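Local coordinates for protein alpha-L-rhamnosidase (Streptomyces avermitilis, PDB 3W5M) that hydrolyses terminal non-reducing alpha-L-rhamnose residues from citrus flavonoid glycosides and gum arabic, and binds L-rhamnose through a calcium-dependent carbohydrate-binding module, at residues 641-646 with 849-854; 163-168 with 249-254. One frame throughout, in Å; residues are numbered along the deposited sequence.

Interaction 1. Residues 641-646 with 849-854; sequences TGDINV and TGFLGT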
ATOM      1  N   THR A 641      -8.280  -6.899  -5.098  1.00 19.72           N
ATOM      2  CA  THR A 641      -8.215  -7.076  -6.551  1.00 19.86           C
ATOM      3  C   THR A 641      -9.253  -6.205  -7.291  1.00 19.94           C
ATOM      4  O   THR A 641      -8.949  -5.553  -8.277  1.00 20.52           O
ATOM      5  CB  THR A 641      -8.389  -8.589  -6.897  1.00 19.15           C
ATOM      6  OG1 THR A 641      -9.606  -9.100  -6.316  1.00 20.18           O
ATOM      7  CG2 THR A 641      -7.248  -9.364  -6.341  1.00 19.23           C
ATOM      8  N   GLY A 642     -10.475  -6.161  -6.770  1.00 21.46           N
ATOM      9  CA  GLY A 642     -11.536  -5.347  -7.357  1.00 20.33           C
ATOM     10  C   GLY A 642     -11.166  -3.891  -7.517  1.00 21.96           C
ATOM     11  O   GLY A 642     -11.343  -3.293  -8.594  1.00 22.06           O
ATOM     12  N   ASP A 643     -10.593  -3.313  -6.456  1.00 20.76           N
ATOM     13  CA  ASP A 643     -10.272  -1.912  -6.470  1.00 22.02           C
ATOM     14  C   ASP A 643      -9.202  -1.571  -7.498  1.00 20.41           C
ATOM     15  O   ASP A 643      -9.273  -0.543  -8.153  1.00 21.00           O
ATOM     16  CB  ASP A 643      -9.811  -1.502  -5.058  1.00 24.87           C
ATOM     17  CG  ASP A 643     -10.892  -1.761  -4.006  1.00 30.74           C
ATOM     18  OD1 ASP A 643     -11.383  -2.912  -3.925  1.00 31.28           O
ATOM     19  OD2 ASP A 643     -11.273  -0.806  -3.283  1.00 32.61           O
ATOM     20  N   ILE A 644      -8.165  -2.393  -7.588  1.00 19.70           N
ATOM     21  CA  ILE A 644      -7.111  -2.096  -8.554  1.00 20.36           C
ATOM     22  C   ILE A 644      -7.548  -2.431  -9.995  1.00 20.91           C
ATOM     23  O   ILE A 644      -7.168  -1.726 -10.944  1.00 22.52           O
ATOM     24  CB  ILE A 644      -5.721  -2.686  -8.149  1.00 19.14           C
ATOM     25  CG1 ILE A 644      -4.598  -2.092  -9.022  1.00 19.34           C
ATOM     26  CG2 ILE A 644      -5.713  -4.211  -8.222  1.00 20.06           C
ATOM     27  CD1 ILE A 644      -4.510  -0.564  -9.016  1.00 19.61           C
ATOM     28  N   ASN A 645      -8.386  -3.452 -10.147  1.00 21.12           N
ATOM     29  CA  ASN A 645      -9.038  -3.741 -11.434  1.00 22.45           C
ATOM     30  C   ASN A 645      -9.654  -2.467 -11.981  1.00 23.07           C
ATOM     31  O   ASN A 645      -9.332  -2.047 -13.080  1.00 21.95           O
ATOM     32  CB  ASN A 645     -10.127  -4.814 -11.286  1.00 23.11           C
ATOM     33  CG  ASN A 645     -11.086  -4.856 -12.471  1.00 27.28           C
ATOM     34  OD1 ASN A 645     -10.676  -4.660 -13.626  1.00 27.77           O
ATOM     35  ND2 ASN A 645     -12.374  -5.097 -12.193  1.00 23.98           N
ATOM     36  N   VAL A 646     -10.521  -1.823 -11.208  1.00 22.17           N
ATOM     37  CA  VAL A 646     -11.199  -0.642 -11.731  1.00 23.74           C
ATOM     38  C   VAL A 646     -10.278   0.579 -11.923  1.00 24.08           C
ATOM     39  O   VAL A 646     -10.480   1.368 -12.844  1.00 23.68           O
ATOM     40  CB  VAL A 646     -12.492  -0.313 -10.928  1.00 26.02           C
ATOM     41  CG1 VAL A 646     -13.321  -1.579 -10.697  1.00 25.88           C
ATOM     42  CG2 VAL A 646     -12.187   0.336  -9.599  1.00 25.70           C
ATOM     43  N   THR A 849     -24.133   4.375 -10.492  1.00 26.37           N
ATOM     44  CA  THR A 849     -23.225   3.226 -10.595  1.00 25.53           C
ATOM     45  C   THR A 849     -22.352   3.034  -9.346  1.00 24.11           C
ATOM     46  O   THR A 849     -21.957   4.027  -8.723  1.00 26.31           O
ATOM     47  CB  THR A 849     -22.288   3.415 -11.808  1.00 24.32           C
ATOM     48  OG1 THR A 849     -21.725   4.734 -11.779  1.00 28.17           O
ATOM     49  CG2 THR A 849     -23.100   3.301 -13.097  1.00 25.38           C
ATOM     50  N   GLY A 850     -22.021   1.782  -9.045  1.00 25.48           N
ATOM     51  CA  GLY A 850     -21.010   1.413  -8.012  1.00 24.78           C
ATOM     52  C   GLY A 850     -19.581   1.226  -8.555  1.00 25.41           C
ATOM     53  O   GLY A 850     -19.219   1.822  -9.571  1.00 26.10           O
ATOM     54  N   PHE A 851     -18.788   0.390  -7.872  1.00 26.36           N
ATOM     55  CA  PHE A 851     -17.371   0.178  -8.211  1.00 25.40           C
ATOM     56  C   PHE A 851     -17.088  -0.272  -9.625  1.00 24.53           C
ATOM     57  O   PHE A 851     -16.133   0.205 -10.232  1.00 22.40           O
ATOM     58  CB  PHE A 851     -16.710  -0.823  -7.244  1.00 26.17           C
ATOM     59  CG  PHE A 851     -16.230  -0.186  -5.959  1.00 26.79           C
ATOM     60  CD1 PHE A 851     -16.865   0.946  -5.439  1.00 28.28           C
ATOM     61  CD2 PHE A 851     -15.148  -0.710  -5.281  1.00 28.25           C
ATOM     62  CE1 PHE A 851     -16.427   1.550  -4.260  1.00 29.07           C
ATOM     63  CE2 PHE A 851     -14.700  -0.123  -4.093  1.00 28.33           C
ATOM     64  CZ  PHE A 851     -15.347   1.007  -3.580  1.00 29.42           C
ATOM     65  N   LEU A 852     -17.918  -1.174 -10.137  1.00 25.42           N
ATOM     66  CA  LEU A 852     -17.677  -1.806 -11.437  1.00 26.85           C
ATOM     67  C   LEU A 852     -18.224  -1.002 -12.618  1.00 28.85           C
ATOM     68  O   LEU A 852     -17.598  -0.948 -13.684  1.00 28.28           O
ATOM     69  CB  LEU A 852     -18.253  -3.208 -11.444  1.00 26.52           C
ATOM     70  CG  LEU A 852     -17.631  -4.255 -10.537  1.00 27.93           C
ATOM     71  CD1 LEU A 852     -18.366  -5.564 -10.786  1.00 28.25           C
ATOM     72  CD2 LEU A 852     -16.142  -4.390 -10.832  1.00 25.99           C
ATOM     73  N   GLY A 853     -19.385  -0.382 -12.414  1.00 26.29           N
ATOM     74  CA  GLY A 853     -19.969   0.529 -13.399  1.00 27.16           C
ATOM     75  C   GLY A 853     -19.296   1.869 -13.565  1.00 27.60           C
ATOM     76  O   GLY A 853     -19.176   2.355 -14.685  1.00 27.77           O
ATOM     77  N   THR A 854     -18.852   2.489 -12.468  1.00 23.42           N
ATOM     78  CA  THR A 854     -18.315   3.854 -12.534  1.00 26.19           C
ATOM     79  C   THR A 854     -17.131   4.094 -13.492  1.00 25.34           C
ATOM     80  O   THR A 854     -17.135   5.083 -14.201  1.00 27.25           O
ATOM     81  CB  THR A 854     -18.013   4.423 -11.125  1.00 26.02           C
ATOM     82  OG1 THR A 854     -19.243   4.470 -10.389  1.00 28.52           O
ATOM     83  CG2 THR A 854     -17.399   5.848 -11.182  1.00 27.49           C
TER

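Interaction 2. Residues 163-168 with 249-254; sequences VDLPDD and KKIFSD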
ATOM      1  N   VAL A 163       0.491  -9.977  49.078  1.00 27.07           N
ATOM      2  CA  VAL A 163       1.807 -10.594  48.808  1.00 28.47           C
ATOM      3  C   VAL A 163       2.961  -9.731  49.299  1.00 28.73           C
ATOM      4  O   VAL A 163       2.918  -8.500  49.194  1.00 28.58           O
ATOM      5  CB  VAL A 163       2.020 -10.877  47.304  1.00 30.45           C
ATOM      6  CG1 VAL A 163       1.275 -12.133  46.905  1.00 32.15           C
ATOM      7  CG2 VAL A 163       1.640  -9.682  46.421  1.00 30.16           C
ATOM      8  N   ASP A 164       3.989 -10.397  49.819  1.00 29.73           N
ATOM      9  CA  ASP A 164       5.171  -9.752  50.372  1.00 31.14           C
ATOM     10  C   ASP A 164       6.221  -9.723  49.256  1.00 31.88           C
ATOM     11  O   ASP A 164       6.753 -10.759  48.851  1.00 34.28           O
ATOM     12  CB  ASP A 164       5.669 -10.546  51.590  1.00 34.62           C
ATOM     13  CG  ASP A 164       6.705  -9.791  52.417  1.00 40.82           C
ATOM     14  OD1 ASP A 164       7.141  -8.701  52.016  1.00 39.77           O
ATOM     15  OD2 ASP A 164       7.090 -10.297  53.496  1.00 45.61           O
ATOM     16  N   LEU A 165       6.495  -8.534  48.740  1.00 28.76           N
ATOM     17  CA  LEU A 165       7.392  -8.393  47.586  1.00 29.46           C
ATOM     18  C   LEU A 165       8.817  -8.073  48.041  1.00 31.00           C
ATOM     19  O   LEU A 165       8.992  -7.474  49.095  1.00 29.16           O
ATOM     20  CB  LEU A 165       6.869  -7.305  46.645  1.00 28.38           C
ATOM     21  CG  LEU A 165       5.408  -7.466  46.186  1.00 29.66           C
ATOM     22  CD1 LEU A 165       5.078  -6.407  45.154  1.00 27.79           C
ATOM     23  CD2 LEU A 165       5.167  -8.866  45.615  1.00 29.36           C
ATOM     24  N   PRO A 166       9.837  -8.454  47.228  1.00 30.80           N
ATOM     25  CA  PRO A 166      11.220  -8.301  47.687  1.00 31.73           C
ATOM     26  C   PRO A 166      11.701  -6.856  47.659  1.00 29.77           C
ATOM     27  O   PRO A 166      11.041  -5.958  47.096  1.00 27.55           O
ATOM     28  CB  PRO A 166      12.022  -9.146  46.684  1.00 33.19           C
ATOM     29  CG  PRO A 166      11.191  -9.162  45.446  1.00 33.59           C
ATOM     30  CD  PRO A 166       9.756  -9.102  45.902  1.00 33.12           C
ATOM     31  N   ASP A 167      12.852  -6.630  48.279  1.00 31.71           N
ATOM     32  CA  ASP A 167      13.500  -5.334  48.241  1.00 32.40           C
ATOM     33  C   ASP A 167      14.126  -5.017  46.886  1.00 33.61           C
ATOM     34  O   ASP A 167      14.388  -5.921  46.079  1.00 32.26           O
ATOM     35  CB  ASP A 167      14.591  -5.279  49.317  1.00 35.56           C
ATOM     36  CG  ASP A 167      14.041  -5.441  50.723  1.00 38.75           C
ATOM     37  OD1 ASP A 167      12.920  -4.977  51.005  1.00 42.40           O
ATOM     38  OD2 ASP A 167      14.737  -6.030  51.565  1.00 42.43           O
ATOM     39  N   ASP A 168      14.372  -3.725  46.642  1.00 33.65           N
ATOM     40  CA  ASP A 168      15.152  -3.272  45.480  1.00 31.69           C
ATOM     41  C   ASP A 168      14.532  -3.652  44.141  1.00 29.64           C
ATOM     42  O   ASP A 168      15.215  -4.117  43.236  1.00 28.04           O
ATOM     43  CB  ASP A 168      16.598  -3.773  45.568  1.00 33.99           C
ATOM     44  CG  ASP A 168      17.353  -3.167  46.747  1.00 37.62           C
ATOM     45  OD1 ASP A 168      17.047  -2.010  47.145  1.00 39.09           O
ATOM     46  OD2 ASP A 168      18.240  -3.857  47.289  1.00 41.59           O
ATOM     47  N   LYS A 249      11.018 -12.396  40.324  1.00 39.05           N
ATOM     48  CA  LYS A 249      10.077 -13.091  41.201  1.00 35.03           C
ATOM     49  C   LYS A 249       8.693 -13.006  40.540  1.00 31.76           C
ATOM     50  O   LYS A 249       8.277 -11.925  40.102  1.00 28.41           O
ATOM     51  CB  LYS A 249      10.072 -12.455  42.589  1.00 34.65           C
ATOM     52  CG  LYS A 249       8.866 -12.785  43.462  1.00 40.09           C
ATOM     53  CD  LYS A 249       9.035 -14.078  44.264  1.00 44.26           C
ATOM     54  CE  LYS A 249       7.934 -14.236  45.306  1.00 44.50           C
ATOM     55  NZ  LYS A 249       7.772 -12.995  46.122  1.00 50.08           N
ATOM     56  N   LYS A 250       7.995 -14.139  40.452  1.00 28.98           N
ATOM     57  CA  LYS A 250       6.655 -14.147  39.854  1.00 28.48           C
ATOM     58  C   LYS A 250       5.578 -14.469  40.884  1.00 26.75           C
ATOM     59  O   LYS A 250       5.763 -15.359  41.705  1.00 27.76           O
ATOM     60  CB  LYS A 250       6.597 -15.149  38.705  1.00 29.83           C
ATOM     61  CG  LYS A 250       7.422 -14.728  37.492  1.00 31.71           C
ATOM     62  CD  LYS A 250       7.312 -15.763  36.395  1.00 33.13           C
ATOM     63  CE  LYS A 250       8.377 -15.547  35.340  1.00 34.79           C
ATOM     64  NZ  LYS A 250       7.931 -16.191  34.080  1.00 37.11           N
ATOM     65  N   ILE A 251       4.464 -13.736  40.845  1.00 24.26           N
ATOM     66  CA  ILE A 251       3.290 -14.021  41.662  1.00 23.14           C
ATOM     67  C   ILE A 251       2.187 -14.438  40.683  1.00 22.16           C
ATOM     68  O   ILE A 251       1.936 -13.731  39.706  1.00 20.49           O
ATOM     69  CB  ILE A 251       2.802 -12.754  42.431  1.00 24.62           C
ATOM     70  CG1 ILE A 251       3.904 -12.139  43.331  1.00 26.13           C
ATOM     71  CG2 ILE A 251       1.524 -13.018  43.227  1.00 24.61           C
ATOM     72  CD1 ILE A 251       4.606 -13.089  44.265  1.00 28.52           C
ATOM     73  N   PHE A 252       1.530 -15.565  40.953  1.00 20.62           N
ATOM     74  CA  PHE A 252       0.499 -16.064  40.034  1.00 21.82           C
ATOM     75  C   PHE A 252      -0.899 -15.921  40.576  1.00 21.19           C
ATOM     76  O   PHE A 252      -1.081 -15.786  41.782  1.00 20.72           O
ATOM     77  CB  PHE A 252       0.742 -17.559  39.798  1.00 24.00           C
ATOM     78  CG  PHE A 252       2.094 -17.867  39.226  1.00 24.58           C
ATOM     79  CD1 PHE A 252       2.412 -17.483  37.923  1.00 26.08           C
ATOM     80  CD2 PHE A 252       3.051 -18.537  39.982  1.00 27.29           C
ATOM     81  CE1 PHE A 252       3.652 -17.789  37.374  1.00 25.56           C
ATOM     82  CE2 PHE A 252       4.302 -18.833  39.439  1.00 30.01           C
ATOM     83  CZ  PHE A 252       4.595 -18.446  38.140  1.00 28.08           C
ATOM     84  N   SER A 253      -1.896 -15.991  39.683  1.00 21.57           N
ATOM     85  CA  SER A 253      -3.266 -16.283  40.088  1.00 19.92           C
ATOM     86  C   SER A 253      -3.317 -17.790  40.428  1.00 21.18           C
ATOM     87  O   SER A 253      -2.851 -18.648  39.649  1.00 21.36           O
ATOM     88  CB  SER A 253      -4.254 -15.934  38.969  1.00 20.18           C
ATOM     89  OG  SER A 253      -3.791 -16.456  37.716  1.00 19.20           O
ATOM     90  N   ASP A 254      -3.835 -18.102  41.606  1.00 21.19           N
ATOM     91  CA  ASP A 254      -3.797 -19.487  42.120  1.00 21.75           C
ATOM     92  C   ASP A 254      -4.630 -19.549  43.408  1.00 21.24           C
ATOM     93  O   ASP A 254      -5.299 -18.566  43.744  1.00 20.05           O
ATOM     94  CB  ASP A 254      -2.355 -20.027  42.293  1.00 24.99           C
ATOM     95  CG  ASP A 254      -1.521 -19.231  43.304  1.00 26.69           C
ATOM     96  OD1 ASP A 254      -2.074 -18.607  44.222  1.00 27.59           O
ATOM     97  OD2 ASP A 254      -0.280 -19.241  43.165  1.00 29.37           O
TER

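Interaction 1. Residues 641-646 with 849-854
Val-646 and Leu-852 mark the closest backbone approach, with their CA atoms 6.6 Å apart. Residues 641-646 are the first turns of helix 641-654. Residues 849-854 form the loop that leads into helix 854-863, and no hydrogen bond joins the two segments. Gly-850 O accepts from both Thr-854 N and Thr-854 OG1, which closes one helix-like turn, with 851-853 in helical phi/psi. Thr-849 OG1 donates in turn to Thr-854 OG1 (2.9 Å).

Val-646 lies against the backbone of this turn. Its CG1 is 3.4 Å from Phe-851 O, a buried carbonyl oxygen with no hydrogen-bond partner in the model. The same CG1 meets Leu-852 CD2 at 4.0 Å, and the two side chains cross at about a right angle. Leu-852 CD2 also touches Asn-645 ND2 (4.1 Å). That amide is held from elsewhere: its ND2 is hydrogen-bonded to Gly-694 O and Tyr-763 OH, while OD1 is hydrogen-bonded to Thr-701 OG1.

Both segments belong to the (alpha/alpha)6-barrel, the catalytic domain of this family 78 glycoside hydrolase. Asp-643 is a rhamnose-binding residue of its active site. Its CG stands anti to the carbonyl carbon (chi1 -59°), 4.1 Å from Phe-851 CE2. OD2 comes to 3.6 Å from Phe-851 CE2, at the ring edge and near the ring plane. Carboxylate and ring are turned 86° from each other. OD1 is hydrogen-bonded to a Tris molecule, probably from the crystallisation liquor, and His-916 and Asp-630 lie close by. The Phe-851 ring also packs edge-to-face with Trp-747 and with Tyr-919.

Interaction 2. Residues 163-168 with 249-254
Lys-249 stands opposite Pro-166, just past the end of strand 163-165; the two strands run antiparallel. The axes of strand segments 163-165 and 249-252 come within 9.6 Å, at 167° between their directions, and no hydrogen bond crosses between them. The lysine side chain lies at the margin of the contact. Its CG is anti to the backbone N (chi1 162°), and the chain bends at chi2 and again at chi4. NZ ends 3.7 Å from Asp-164 O, near the carbonyl but not hydrogen-bonded to it. It is also 4.4 Å from Pro-166 CD.

The strands belong to different sheets of the beta-jelly roll of CBM67, the rhamnose-binding module. Strand 156-165 pairs with strand 218-227 in one sheet. Strand 247-252 is an outermost strand of the other and pairs with strand 235-244. The contact therefore joins the two sheets across the interior of the sandwich, away from the calcium site.

Ile-251 is the next residue to point inward. Its CG2 packs on Val-163 CG1 at 3.8 Å, where the two side chains slide past each other in opposite directions. Ile-251 CG1 stands anti to the carbonyl carbon (chi1 -57°). It meets Leu-165 CD2 at 4.2 Å in an oblique crossing. Leu-165 also touches Leu-242 on strand 235-244, and Val-163 touches Leu-222 on its own sheet. At Ser-253 the chain has left the strand, and OG is hydrogen-bonded to Ser-139 O and to Cys-238 N.

How the interactions relate
The two contacts share no elements and do not touch; their centres are 59 Å apart, on opposite sides of the chain's centre. Interaction 1 is wholly buried and joins a helix start to a loop inside the catalytic barrel. Interaction 2 joins two sheets of the binding module and runs from a buried aliphatic core to a partly exposed edge. In interaction 1 carboxylate and carbonyl oxygens lie against ring and methyl groups, close to the substrate pocket. Interaction 2 is mainly methyl and methylene groups packed on one another, with one lysine at its margin, and lies away from both sugar sites.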